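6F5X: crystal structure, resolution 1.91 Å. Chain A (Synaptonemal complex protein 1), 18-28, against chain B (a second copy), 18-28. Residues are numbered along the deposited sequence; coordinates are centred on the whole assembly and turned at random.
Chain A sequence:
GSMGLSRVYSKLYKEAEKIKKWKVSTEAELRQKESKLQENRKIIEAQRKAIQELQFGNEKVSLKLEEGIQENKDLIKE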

# COMPACT_ATOMS: atom_id res chain seq x y z
N LYS A 18 -67.77 -20.45 -10.33
CA LYS A 18 -66.42 -21.00 -10.22
C LYS A 18 -65.45 -20.26 -11.13
O LYS A 18 -64.29 -20.03 -10.78
CB LYS A 18 -66.42 -22.49 -10.55
CG LYS A 18 -67.15 -23.41 -9.57
CD LYS A 18 -67.01 -24.85 -10.07
CE LYS A 18 -67.75 -25.84 -9.21
NZ LYS A 18 -67.61 -27.22 -9.76
N ILE A 19 -65.93 -19.86 -12.31
CA ILE A 19 -65.07 -19.18 -13.27
C ILE A 19 -64.76 -17.77 -12.80
O ILE A 19 -63.61 -17.34 -12.83
CB ILE A 19 -65.72 -19.21 -14.66
CG1 ILE A 19 -65.71 -20.66 -15.17
CG2 ILE A 19 -65.03 -18.24 -15.59
CD1 ILE A 19 -66.56 -20.89 -16.39
N LYS A 20 -65.77 -17.03 -12.33
CA LYS A 20 -65.52 -15.72 -11.75
C LYS A 20 -64.48 -15.80 -10.63
O LYS A 20 -63.52 -15.02 -10.59
CB LYS A 20 -66.82 -15.12 -11.22
CG LYS A 20 -66.63 -13.72 -10.63
CD LYS A 20 -67.95 -13.11 -10.14
CE LYS A 20 -67.73 -11.71 -9.54
NZ LYS A 20 -69.01 -11.11 -9.06
N LYS A 21 -64.68 -16.73 -9.69
CA LYS A 21 -63.72 -16.92 -8.61
C LYS A 21 -62.33 -17.21 -9.16
O LYS A 21 -61.33 -16.70 -8.64
CB LYS A 21 -64.18 -18.06 -7.70
CG LYS A 21 -63.29 -18.33 -6.50
CD LYS A 21 -63.89 -19.44 -5.61
CE LYS A 21 -63.03 -19.75 -4.38
NZ LYS A 21 -63.63 -20.81 -3.51
N TRP A 22 -62.24 -18.03 -10.21
CA TRP A 22 -60.93 -18.31 -10.77
C TRP A 22 -60.31 -17.03 -11.32
O TRP A 22 -59.11 -16.79 -11.15
CB TRP A 22 -61.02 -19.35 -11.89
CG TRP A 22 -59.68 -20.02 -12.22
CD1 TRP A 22 -59.06 -20.97 -11.47
CD2 TRP A 22 -58.78 -19.71 -13.30
NE1 TRP A 22 -57.86 -21.33 -12.04
CE2 TRP A 22 -57.66 -20.57 -13.16
CE3 TRP A 22 -58.81 -18.82 -14.37
CZ2 TRP A 22 -56.58 -20.55 -14.05
CZ3 TRP A 22 -57.73 -18.81 -15.25
CH2 TRP A 22 -56.64 -19.67 -15.09
N LYS A 23 -61.12 -16.20 -11.97
CA LYS A 23 -60.62 -14.94 -12.53
C LYS A 23 -60.01 -14.08 -11.44
O LYS A 23 -58.86 -13.64 -11.55
CB LYS A 23 -61.75 -14.18 -13.21
CG LYS A 23 -62.38 -14.96 -14.32
CD LYS A 23 -61.41 -15.11 -15.44
CE LYS A 23 -61.99 -15.92 -16.55
NZ LYS A 23 -62.09 -17.30 -16.03
N VAL A 24 -60.79 -13.81 -10.40
CA VAL A 24 -60.28 -13.05 -9.26
C VAL A 24 -58.95 -13.61 -8.79
O VAL A 24 -57.94 -12.90 -8.70
CB VAL A 24 -61.32 -13.03 -8.13
CG1 VAL A 24 -60.76 -12.41 -6.87
CG2 VAL A 24 -62.55 -12.27 -8.59
N SER A 25 -58.92 -14.93 -8.55
CA SER A 25 -57.72 -15.57 -8.01
C SER A 25 -56.51 -15.36 -8.93
O SER A 25 -55.44 -14.91 -8.49
CB SER A 25 -58.01 -17.05 -7.79
OG SER A 25 -56.87 -17.73 -7.31
N THR A 26 -56.66 -15.67 -10.22
CA THR A 26 -55.51 -15.67 -11.12
C THR A 26 -55.03 -14.26 -11.40
O THR A 26 -53.82 -14.02 -11.49
CB THR A 26 -55.86 -16.38 -12.43
OG1 THR A 26 -56.94 -15.70 -13.07
CG2 THR A 26 -56.27 -17.77 -12.13
N GLU A 27 -55.95 -13.31 -11.56
CA GLU A 27 -55.53 -11.92 -11.72
C GLU A 27 -54.76 -11.44 -10.50
O GLU A 27 -53.67 -10.87 -10.63
CB GLU A 27 -56.74 -11.02 -11.97
CG GLU A 27 -57.38 -11.24 -13.33
CD GLU A 27 -58.57 -10.33 -13.55
OE1 GLU A 27 -58.98 -9.64 -12.60
OE2 GLU A 27 -59.09 -10.32 -14.69
N ALA A 28 -55.29 -11.69 -9.30
CA ALA A 28 -54.59 -11.28 -8.08
C ALA A 28 -53.18 -11.86 -8.04
O ALA A 28 -52.21 -11.15 -7.72
CB ALA A 28 -55.40 -11.72 -6.86
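Chain B 18-28: KIKKWKVSTEA

Chain B packs on chain A as a parallel, in-register helix pair related by an exact two-fold axis, held by interlocking tryptophan and lysine side chains rather than by any hydrogen bond across the interface. Residues 18-28 of chain B are helical throughout, with the helix extending beyond the stretch at both ends, and the backbone repeats that of chain A. The two helices run in the same direction at a crossing angle of 21°, and their axes approach to 11.1 Å. The two-fold relation places identical residues opposite one another: the CA atoms of A:Ile19 and B:Ile19 lie 8.3 Å apart, those of A:Lys23 and B:Lys23 9.3 Å, and those of A:Thr26 and B:Thr26 7.6 Å. Together the two stretches bury 422 Å².

The tryptophans contribute the largest share of this area. B:Trp22, with chi1 t at -162° and chi2 at 76°, points its CA-to-CB bond toward chain A and inserts its side chain as a knob among A:Trp22, A:Lys23, A:Thr26 and A:Glu27; A:Trp22 does the same in chain B. The two indoles meet rim to rim, with CZ3 of A:Trp22 3.1 Å from CZ3 of B:Trp22, a tight approach. Their six-membered rings have centroids 5.6 Å apart and planes at 82°, and neither lies over the face of the other. That face is instead met by lysine: CD of A:Lys23 lies 3.5 Å from the centroid of the B:Trp22 six-membered ring, 25° off its normal, a CH-pi contact repeated by B:Lys23 on A:Trp22. At the ring edge, CH2 of B:Trp22 comes within 3.2 Å of OG1 of A:Thr26, whose p rotamer also places the hydroxyl near the backbone carbonyls of its own preceding turn. A:Glu27 is more peripheral, its OE2 4.2 Å from CZ2 of B:Trp22.

The side chains of A:Lys23 and B:Lys23 leave the helix sideways, but an m, m, t, m conformation brings their ends inward. This leaves NZ of A:Lys23 only 2.7 Å from NZ of B:Lys23, a close approach of two like-charged groups and not a hydrogen bond. One turn earlier, A:Ile19 and B:Ile19 point toward each other and touch through their CD1 atoms at 3.7 Å, adding an apolar contact on the N-terminal side of the lysine pair. A:Lys18, A:Lys20, A:Lys21, A:Val24, A:Ser25 and A:Ala28 take no part in the contact, nor do their counterparts in chain B; it is confined to one side of each helix.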

# COMPACT_ATOMS: atom_id res chain seq x y z
N LYS B 18 -64.16 -18.98 -25.30
CA LYS B 18 -63.42 -17.80 -24.85
C LYS B 18 -62.77 -18.06 -23.50
O LYS B 18 -61.65 -17.61 -23.24
CB LYS B 18 -64.35 -16.59 -24.77
CG LYS B 18 -64.89 -16.05 -26.09
CD LYS B 18 -65.76 -14.84 -25.79
CE LYS B 18 -66.40 -14.25 -27.02
NZ LYS B 18 -67.27 -13.09 -26.67
N ILE B 19 -63.46 -18.81 -22.64
CA ILE B 19 -62.93 -19.08 -21.30
C ILE B 19 -61.77 -20.05 -21.37
O ILE B 19 -60.73 -19.82 -20.75
CB ILE B 19 -64.06 -19.58 -20.39
CG1 ILE B 19 -65.04 -18.42 -20.14
CG2 ILE B 19 -63.50 -20.18 -19.12
CD1 ILE B 19 -66.34 -18.83 -19.50
N LYS B 20 -61.90 -21.12 -22.15
CA LYS B 20 -60.77 -22.02 -22.36
C LYS B 20 -59.54 -21.27 -22.87
O LYS B 20 -58.43 -21.43 -22.34
CB LYS B 20 -61.15 -23.13 -23.34
CG LYS B 20 -60.03 -24.14 -23.58
CD LYS B 20 -60.43 -25.26 -24.53
CE LYS B 20 -59.27 -26.24 -24.76
NZ LYS B 20 -59.66 -27.35 -25.69
N LYS B 21 -59.73 -20.45 -23.91
CA LYS B 21 -58.64 -19.65 -24.43
C LYS B 21 -58.04 -18.76 -23.35
O LYS B 21 -56.81 -18.61 -23.26
CB LYS B 21 -59.13 -18.79 -25.60
CG LYS B 21 -58.06 -17.93 -26.28
CD LYS B 21 -58.66 -17.19 -27.49
CE LYS B 21 -57.63 -16.31 -28.20
NZ LYS B 21 -58.20 -15.60 -29.39
N TRP B 22 -58.88 -18.17 -22.50
CA TRP B 22 -58.34 -17.33 -21.44
C TRP B 22 -57.49 -18.18 -20.50
O TRP B 22 -56.43 -17.74 -20.05
CB TRP B 22 -59.46 -16.66 -20.65
CG TRP B 22 -58.99 -15.45 -19.83
CD1 TRP B 22 -58.69 -14.22 -20.33
CD2 TRP B 22 -58.69 -15.39 -18.42
NE1 TRP B 22 -58.27 -13.38 -19.32
CE2 TRP B 22 -58.25 -14.07 -18.15
CE3 TRP B 22 -58.75 -16.31 -17.38
CZ2 TRP B 22 -57.89 -13.66 -16.86
CZ3 TRP B 22 -58.37 -15.89 -16.10
CH2 TRP B 22 -57.95 -14.58 -15.86
N LYS B 23 -57.95 -19.39 -20.19
CA LYS B 23 -57.20 -20.27 -19.29
C LYS B 23 -55.81 -20.53 -19.84
O LYS B 23 -54.81 -20.33 -19.15
CB LYS B 23 -57.94 -21.59 -19.11
CG LYS B 23 -59.31 -21.41 -18.55
CD LYS B 23 -59.21 -20.93 -17.14
CE LYS B 23 -60.56 -20.70 -16.55
NZ LYS B 23 -61.10 -19.52 -17.24
N VAL B 24 -55.75 -21.01 -21.08
CA VAL B 24 -54.46 -21.25 -21.73
C VAL B 24 -53.58 -20.01 -21.60
O VAL B 24 -52.44 -20.09 -21.12
CB VAL B 24 -54.68 -21.64 -23.20
CG1 VAL B 24 -53.37 -21.70 -23.96
CG2 VAL B 24 -55.39 -22.97 -23.26
N SER B 25 -54.12 -18.85 -21.98
CA SER B 25 -53.33 -17.62 -21.98
C SER B 25 -52.78 -17.30 -20.59
O SER B 25 -51.57 -17.08 -20.41
CB SER B 25 -54.20 -16.48 -22.52
OG SER B 25 -53.51 -15.25 -22.51
N THR B 26 -53.65 -17.30 -19.57
CA THR B 26 -53.24 -16.83 -18.25
C THR B 26 -52.30 -17.82 -17.58
O THR B 26 -51.34 -17.41 -16.91
CB THR B 26 -54.46 -16.59 -17.37
OG1 THR B 26 -55.18 -17.81 -17.22
CG2 THR B 26 -55.33 -15.58 -18.01
N GLU B 27 -52.54 -19.12 -17.75
CA GLU B 27 -51.60 -20.10 -17.22
C GLU B 27 -50.23 -19.93 -17.86
O GLU B 27 -49.22 -19.87 -17.16
CB GLU B 27 -52.13 -21.52 -17.43
CG GLU B 27 -53.33 -21.85 -16.58
CD GLU B 27 -53.83 -23.26 -16.80
OE1 GLU B 27 -53.32 -23.92 -17.73
OE2 GLU B 27 -54.72 -23.70 -16.05
N ALA B 28 -50.18 -19.84 -19.19
CA ALA B 28 -48.91 -19.65 -19.87
C ALA B 28 -48.16 -18.43 -19.33
O ALA B 28 -46.95 -18.49 -19.07
CB ALA B 28 -49.14 -19.52 -21.38